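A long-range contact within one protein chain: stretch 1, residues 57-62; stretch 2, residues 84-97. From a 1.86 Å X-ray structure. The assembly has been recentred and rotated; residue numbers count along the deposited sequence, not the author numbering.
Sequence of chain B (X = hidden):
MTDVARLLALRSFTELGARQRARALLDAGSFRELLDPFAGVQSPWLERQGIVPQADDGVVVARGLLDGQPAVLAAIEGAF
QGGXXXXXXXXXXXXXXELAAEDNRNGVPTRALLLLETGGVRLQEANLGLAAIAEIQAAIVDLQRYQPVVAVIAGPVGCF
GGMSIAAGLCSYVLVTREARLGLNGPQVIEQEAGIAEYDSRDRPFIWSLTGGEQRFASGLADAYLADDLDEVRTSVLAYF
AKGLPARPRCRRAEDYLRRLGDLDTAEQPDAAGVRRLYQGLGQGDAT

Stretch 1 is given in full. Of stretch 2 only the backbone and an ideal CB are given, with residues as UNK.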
# COMPACT_ATOMS: atom_id res chain seq x y z
N ASP B 57 9.46 19.98 2.93
CA ASP B 57 8.95 18.66 3.27
C ASP B 57 8.03 18.13 2.18
O ASP B 57 7.97 16.93 1.92
CB ASP B 57 8.23 18.71 4.61
CG ASP B 57 6.97 19.53 4.55
OD1 ASP B 57 7.06 20.78 4.47
OD2 ASP B 57 5.88 18.93 4.58
N GLY B 58 7.29 19.03 1.53
CA GLY B 58 6.57 18.67 0.32
C GLY B 58 5.14 18.20 0.49
O GLY B 58 4.52 17.81 -0.49
N VAL B 59 4.61 18.22 1.72
CA VAL B 59 3.19 17.94 1.93
C VAL B 59 2.50 19.02 2.76
O VAL B 59 3.04 19.46 3.78
CB VAL B 59 2.96 16.58 2.64
CG1 VAL B 59 1.46 16.35 2.86
CG2 VAL B 59 3.53 15.45 1.79
N VAL B 60 1.33 19.46 2.29
CA VAL B 60 0.48 20.37 3.04
C VAL B 60 -0.58 19.57 3.78
O VAL B 60 -1.34 18.81 3.17
CB VAL B 60 -0.20 21.39 2.11
CG1 VAL B 60 -1.05 22.37 2.93
CG2 VAL B 60 0.84 22.13 1.28
N VAL B 61 -0.63 19.69 5.10
CA VAL B 61 -1.74 19.13 5.85
C VAL B 61 -2.54 20.29 6.40
O VAL B 61 -2.00 21.16 7.09
CB VAL B 61 -1.29 18.20 6.98
CG1 VAL B 61 -2.47 17.90 7.91
CG2 VAL B 61 -0.71 16.91 6.40
N ALA B 62 -3.83 20.32 6.07
CA ALA B 62 -4.66 21.45 6.48
C ALA B 62 -5.96 20.99 7.09
O ALA B 62 -6.54 20.00 6.65
CB ALA B 62 -4.93 22.36 5.30
N UNK B 84 7.96 13.05 -4.17
CA UNK B 84 8.48 11.86 -3.51
C UNK B 84 8.30 11.94 -2.00
O UNK B 84 8.59 12.97 -1.40
CB UNK B 84 9.96 11.67 -3.85
N UNK B 85 7.83 10.86 -1.40
CA UNK B 85 7.55 10.85 0.03
C UNK B 85 8.74 10.37 0.86
O UNK B 85 9.44 9.43 0.47
CB UNK B 85 6.33 9.96 0.31
N UNK B 86 8.97 11.02 1.99
CA UNK B 86 10.00 10.60 2.92
C UNK B 86 9.37 10.31 4.26
O UNK B 86 8.15 10.13 4.35
CB UNK B 86 11.09 11.66 3.05
N UNK B 87 10.19 10.25 5.30
CA UNK B 87 9.70 9.95 6.64
C UNK B 87 8.71 11.01 7.16
O UNK B 87 7.63 10.68 7.64
CB UNK B 87 10.88 9.83 7.60
N UNK B 88 9.08 12.28 7.06
CA UNK B 88 8.25 13.34 7.61
C UNK B 88 6.98 13.55 6.79
O UNK B 88 5.88 13.53 7.34
CB UNK B 88 9.05 14.64 7.68
N UNK B 89 7.12 13.74 5.48
CA UNK B 89 5.95 13.90 4.62
C UNK B 89 5.02 12.69 4.72
O UNK B 89 3.79 12.84 4.73
CB UNK B 89 6.38 14.11 3.17
N UNK B 90 5.60 11.50 4.80
CA UNK B 90 4.80 10.29 4.93
C UNK B 90 4.02 10.24 6.24
O UNK B 90 2.85 9.86 6.25
CB UNK B 90 5.70 9.06 4.82
N UNK B 91 4.67 10.62 7.34
CA UNK B 91 4.02 10.63 8.64
C UNK B 91 2.94 11.71 8.75
O UNK B 91 1.95 11.55 9.48
CB UNK B 91 5.07 10.83 9.74
N UNK B 92 3.14 12.83 8.05
CA UNK B 92 2.13 13.89 8.06
C UNK B 92 0.81 13.36 7.48
O UNK B 92 -0.26 13.61 8.02
CB UNK B 92 2.62 15.10 7.27
N UNK B 93 0.91 12.61 6.38
CA UNK B 93 -0.30 12.10 5.75
C UNK B 93 -0.92 11.00 6.61
O UNK B 93 -2.11 11.04 6.89
CB UNK B 93 0.01 11.57 4.35
N UNK B 94 -0.11 10.03 7.02
CA UNK B 94 -0.59 8.92 7.85
C UNK B 94 -1.22 9.44 9.14
O UNK B 94 -2.30 9.00 9.53
CB UNK B 94 0.56 7.96 8.17
N UNK B 95 -0.54 10.38 9.79
CA UNK B 95 -1.02 10.91 11.06
C UNK B 95 -2.31 11.70 10.92
O UNK B 95 -3.16 11.66 11.81
CB UNK B 95 0.05 11.80 11.69
N UNK B 96 -2.47 12.41 9.82
CA UNK B 96 -3.70 13.15 9.57
C UNK B 96 -4.88 12.18 9.41
O UNK B 96 -5.96 12.40 9.97
CB UNK B 96 -3.55 14.03 8.33
N UNK B 97 -4.65 11.11 8.66
CA UNK B 97 -5.68 10.09 8.47
C UNK B 97 -6.00 9.36 9.77
O UNK B 97 -7.15 9.03 10.03
CB UNK B 97 -5.24 9.08 7.41

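Residues 87-97 form a helix that runs beside strand 59-62 with the two directions 25° apart, so helix positions meet the strand's inward-facing valines at intervals of three or four.

Position 84 points its CA-to-CB bond away from stretch 1, which therefore sets no demand; it is Ser84, whose hydroxyl is bonded elsewhere in the structure. At 85 the bond runs sideways, and only a side chain with some reach could touch the strand. Leu85 does so, its CD2 lying 3.9 Å from Val59 CG2. Position 86, just before the helix, has extended backbone angles that many residues could adopt; it is Gly86, the N-cap residue. Position 87 is out of reach, and Glu87 is bonded elsewhere.

At 88 the ideal CB faces Asp57, 5.2 Å from its CB, at the margin of the contact, where many medium-sized side chains would serve. Val88 brings CG1 to 4.5 Å from Asp57 CB.

Position 89 is tighter. Its ideal CB lies 3.4 Å from Val59 CG2 and 3.5 Å from Asp57 O, so a small residue such as alanine or serine fits best. Ser89 suits the narrow space, and its chi1 of 52° (p) sends OG back to accept a hydrogen bond from Gly86 N (2.8 Å between N and OG), tying down the first turn.

At 90 a CB would point away from the strand and come 2.7 Å from Gly86 O, a clash that favors the deposited Gly90. Position 91 is out of reach and holds Ala91.

Position 92 faces a carboxylate and a backbone carbonyl beyond the valine methyls: Asp57 OD2 and Val59 O lie 3.0 Å apart, two acceptors that a shared, positively charged donor would hold together. A long, positively charged chain, lysine or arginine, is indicated. Lys92 passes the valines with its aliphatic part, CB being 3.9 Å from Val61 CG2. Its NZ then forms a salt bridge with Asp57 OD2 (2.8 Å), donates to Val59 O (2.7 Å) and also donates to a water that accepts from Val61 N.

At 93 the bond is sideways, but a branched or long apolar chain could bend inward; Ile93 CG1 packs 3.8 Å from Val59 CG1. Positions 94 and 95 are out of reach: Ala94, then Gly95, where a CB would clash with Ala91 O at 2.9 Å.

The ideal CB at 96 already lies 4.0 Å from Val61 CG1, so one methyl is enough, and Ala96 supplies it. Position 97, out of reach, is Leu97.

Stretch 2 (84-97) SLGEVSGAKIAGAL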
# COMPACT_ATOMS: atom_id res chain seq x y z
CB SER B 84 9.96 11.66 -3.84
OG SER B 84 10.17 11.79 -5.23
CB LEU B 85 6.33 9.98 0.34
CG LEU B 85 4.97 10.56 -0.10
CD1 LEU B 85 3.86 9.63 0.30
CD2 LEU B 85 4.74 11.94 0.49
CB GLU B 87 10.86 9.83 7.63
CG GLU B 87 10.41 9.33 8.98
CD GLU B 87 11.48 9.37 10.05
OE1 GLU B 87 12.61 9.80 9.74
OE2 GLU B 87 11.17 8.98 11.19
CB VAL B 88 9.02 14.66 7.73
CG1 VAL B 88 8.07 15.83 8.01
CG2 VAL B 88 10.06 14.55 8.85
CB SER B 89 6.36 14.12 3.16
OG SER B 89 7.26 13.13 2.72
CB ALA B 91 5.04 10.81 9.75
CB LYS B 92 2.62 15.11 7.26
CG LYS B 92 3.65 15.94 8.03
CD LYS B 92 4.21 17.09 7.19
CE LYS B 92 3.22 18.23 7.05
NZ LYS B 92 3.81 19.44 6.39
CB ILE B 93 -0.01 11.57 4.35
CG1 ILE B 93 0.57 12.68 3.46
CG2 ILE B 93 -1.28 10.97 3.72
CD1 ILE B 93 1.08 12.18 2.11
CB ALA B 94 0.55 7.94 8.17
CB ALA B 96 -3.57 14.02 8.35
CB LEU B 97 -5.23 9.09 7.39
CG LEU B 97 -5.27 9.64 5.96
CD1 LEU B 97 -4.35 8.86 5.03
CD2 LEU B 97 -6.70 9.58 5.45
O HOH W 1 1.50 21.27 6.46
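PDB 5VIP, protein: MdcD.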